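Post-proline cleaving enzyme (Rickettsia typhi, PDB 4HVT) probably acts as a serine-type oligopeptidase that cleaves peptides on the C-terminal side of proline residues. Local coordinates at residues Thr455-Val460 with Ala538-Phe543. Numbering follows the deposited sequence.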
loop_
_atom_site.group_PDB
_atom_site.type_symbol
_atom_site.label_atom_id
_atom_site.label_comp_id
_atom_site.label_asym_id
_atom_site.label_seq_id
_atom_site.Cartn_x
_atom_site.Cartn_y
_atom_site.Cartn_z
ATOM N N THR A 455 -4.413 25.393 -10.176
ATOM C CA THR A 455 -5.567 25.994 -9.517
ATOM C C THR A 455 -6.833 25.241 -9.847
ATOM O O THR A 455 -7.283 25.144 -11.000
ATOM C CB THR A 455 -5.631 27.505 -9.793
ATOM O OG1 THR A 455 -4.364 28.062 -9.390
ATOM C CG2 THR A 455 -6.677 28.137 -8.971
ATOM N N SER A 456 -7.466 24.724 -8.814
ATOM C CA SER A 456 -8.658 23.928 -9.032
ATOM C C SER A 456 -9.883 24.817 -9.143
ATOM O O SER A 456 -9.801 26.066 -9.003
ATOM C CB SER A 456 -8.829 22.873 -7.961
ATOM O OG SER A 456 -9.759 21.845 -8.356
ATOM N N PHE A 457 -10.994 24.174 -9.440
ATOM C CA PHE A 457 -12.275 24.842 -9.683
ATOM C C PHE A 457 -12.731 25.795 -8.590
ATOM O O PHE A 457 -13.475 26.746 -8.908
ATOM C CB PHE A 457 -13.393 23.820 -9.928
ATOM C CG PHE A 457 -13.899 23.161 -8.673
ATOM C CD1 PHE A 457 -13.065 22.322 -7.930
ATOM C CD2 PHE A 457 -15.216 23.359 -8.216
ATOM C CE1 PHE A 457 -13.505 21.682 -6.782
ATOM C CE2 PHE A 457 -15.645 22.717 -7.036
ATOM C CZ PHE A 457 -14.806 21.885 -6.341
ATOM N N ASP A 458 -12.317 25.551 -7.343
ATOM C CA ASP A 458 -12.677 26.376 -6.158
ATOM C C ASP A 458 -11.535 27.270 -5.666
ATOM O O ASP A 458 -11.559 27.781 -4.538
ATOM C CB ASP A 458 -13.205 25.482 -5.009
ATOM C CG ASP A 458 -12.156 24.521 -4.476
ATOM O OD1 ASP A 458 -11.059 24.444 -5.089
ATOM O OD2 ASP A 458 -12.443 23.801 -3.486
ATOM N N GLY A 459 -10.510 27.469 -6.493
ATOM C CA GLY A 459 -9.341 28.297 -6.113
ATOM C C GLY A 459 -8.218 27.622 -5.313
ATOM O O GLY A 459 -7.092 28.187 -5.191
ATOM N N VAL A 460 -8.487 26.438 -4.755
ATOM C CA VAL A 460 -7.468 25.627 -4.044
ATOM C C VAL A 460 -6.308 25.167 -4.961
ATOM O O VAL A 460 -6.505 24.694 -6.097
ATOM C CB VAL A 460 -8.152 24.385 -3.349
ATOM C CG1 VAL A 460 -7.152 23.469 -2.651
ATOM C CG2 VAL A 460 -9.192 24.810 -2.305
ATOM N N ALA A 538 -12.096 15.582 -6.001
ATOM C CA ALA A 538 -10.877 14.885 -6.405
ATOM C C ALA A 538 -10.744 14.908 -7.920
ATOM O O ALA A 538 -9.676 15.193 -8.460
ATOM C CB ALA A 538 -10.873 13.438 -5.899
ATOM N N PHE A 539 -11.834 14.613 -8.601
ATOM C CA PHE A 539 -11.823 14.500 -10.026
ATOM C C PHE A 539 -11.523 15.873 -10.677
ATOM O O PHE A 539 -10.741 15.953 -11.591
ATOM C CB PHE A 539 -13.121 13.908 -10.557
ATOM C CG PHE A 539 -13.598 12.633 -9.828
ATOM C CD1 PHE A 539 -12.715 11.649 -9.391
ATOM C CD2 PHE A 539 -14.945 12.401 -9.631
ATOM C CE1 PHE A 539 -13.138 10.505 -8.729
ATOM C CE2 PHE A 539 -15.366 11.247 -8.990
ATOM C CZ PHE A 539 -14.463 10.298 -8.542
ATOM N N ASN A 540 -12.138 16.929 -10.139
ATOM C CA ASN A 540 -11.894 18.285 -10.600
ATOM C C ASN A 540 -10.423 18.656 -10.432
ATOM O O ASN A 540 -9.850 19.280 -11.319
ATOM C CB ASN A 540 -12.742 19.283 -9.829
ATOM C CG ASN A 540 -14.214 19.182 -10.176
ATOM O OD1 ASN A 540 -14.598 18.572 -11.175
ATOM N ND2 ASN A 540 -15.037 19.815 -9.368
ATOM N N ASP A 541 -9.815 18.249 -9.318
ATOM C CA ASP A 541 -8.381 18.522 -9.088
ATOM C C ASP A 541 -7.549 17.893 -10.188
ATOM O O ASP A 541 -6.601 18.460 -10.692
ATOM C CB ASP A 541 -7.944 17.976 -7.750
ATOM C CG ASP A 541 -8.478 18.794 -6.586
ATOM O OD1 ASP A 541 -9.068 19.846 -6.865
ATOM O OD2 ASP A 541 -8.330 18.369 -5.399
ATOM N N PHE A 542 -7.928 16.690 -10.558
ATOM C CA PHE A 542 -7.197 15.962 -11.581
ATOM C C PHE A 542 -7.344 16.704 -12.935
ATOM O O PHE A 542 -6.392 16.867 -13.638
ATOM C CB PHE A 542 -7.778 14.554 -11.668
ATOM C CG PHE A 542 -6.939 13.595 -12.462
ATOM C CD1 PHE A 542 -5.695 13.179 -12.007
ATOM C CD2 PHE A 542 -7.412 13.064 -13.631
ATOM C CE1 PHE A 542 -4.932 12.278 -12.710
ATOM C CE2 PHE A 542 -6.610 12.196 -14.383
ATOM C CZ PHE A 542 -5.396 11.792 -13.911
ATOM N N PHE A 543 -8.540 17.166 -13.268
ATOM C CA PHE A 543 -8.738 17.949 -14.509
ATOM C C PHE A 543 -7.906 19.256 -14.496
ATOM O O PHE A 543 -7.335 19.671 -15.525
ATOM C CB PHE A 543 -10.220 18.286 -14.747
ATOM C CG PHE A 543 -11.122 17.092 -14.814
ATOM C CD1 PHE A 543 -10.749 15.940 -15.501
ATOM C CD2 PHE A 543 -12.348 17.107 -14.162
ATOM C CE1 PHE A 543 -11.577 14.866 -15.575
ATOM C CE2 PHE A 543 -13.194 16.025 -14.242
ATOM C CZ PHE A 543 -12.809 14.886 -14.909
HETATM O O HOH W 1 -11.056 21.986 -11.566
#
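Ser456 and Asp541 are the nearest CA pair, 5.4 Å apart, where a type I beta turn from Ser456 to Gly459 meets the side of helix 536-551. The turn is closed by Gly459 N to Ser456 O (3.0 Å), and Asp458 OD1 accepts from Val460 N in an Asx turn. Across the contact, Ser456 places OG opposite its own backbone N (chi1 -163°) and donates to Asp541 OD1 at 2.6 Å, a short bond running nearly along the acceptor's C-O axis. Arg517 holds the other carboxylate oxygen, OD2, in a salt bridge and makes a second one to Asp458, which probably eases the proximity of the two acids. Beside this bond the Phe457 ring lies against Asn540: Asn540 ND2 lies over the middle of one ring face, 3.3 Å above its plane, with the amide plane inclined 68° to the ring, while Asn540 OD1 bonds to Gln536. Asp458 CB covers the opposite ring face. Water 1 bridges the backbones, donating to Asn540 O at 3.0 Å and accepting weakly from Phe457 N. Thus the hairpin turn between strands 447-455 and 461-469, at one edge of the mixed sheet, is pinned to a flanking helix of the alpha/beta-hydrolase fold.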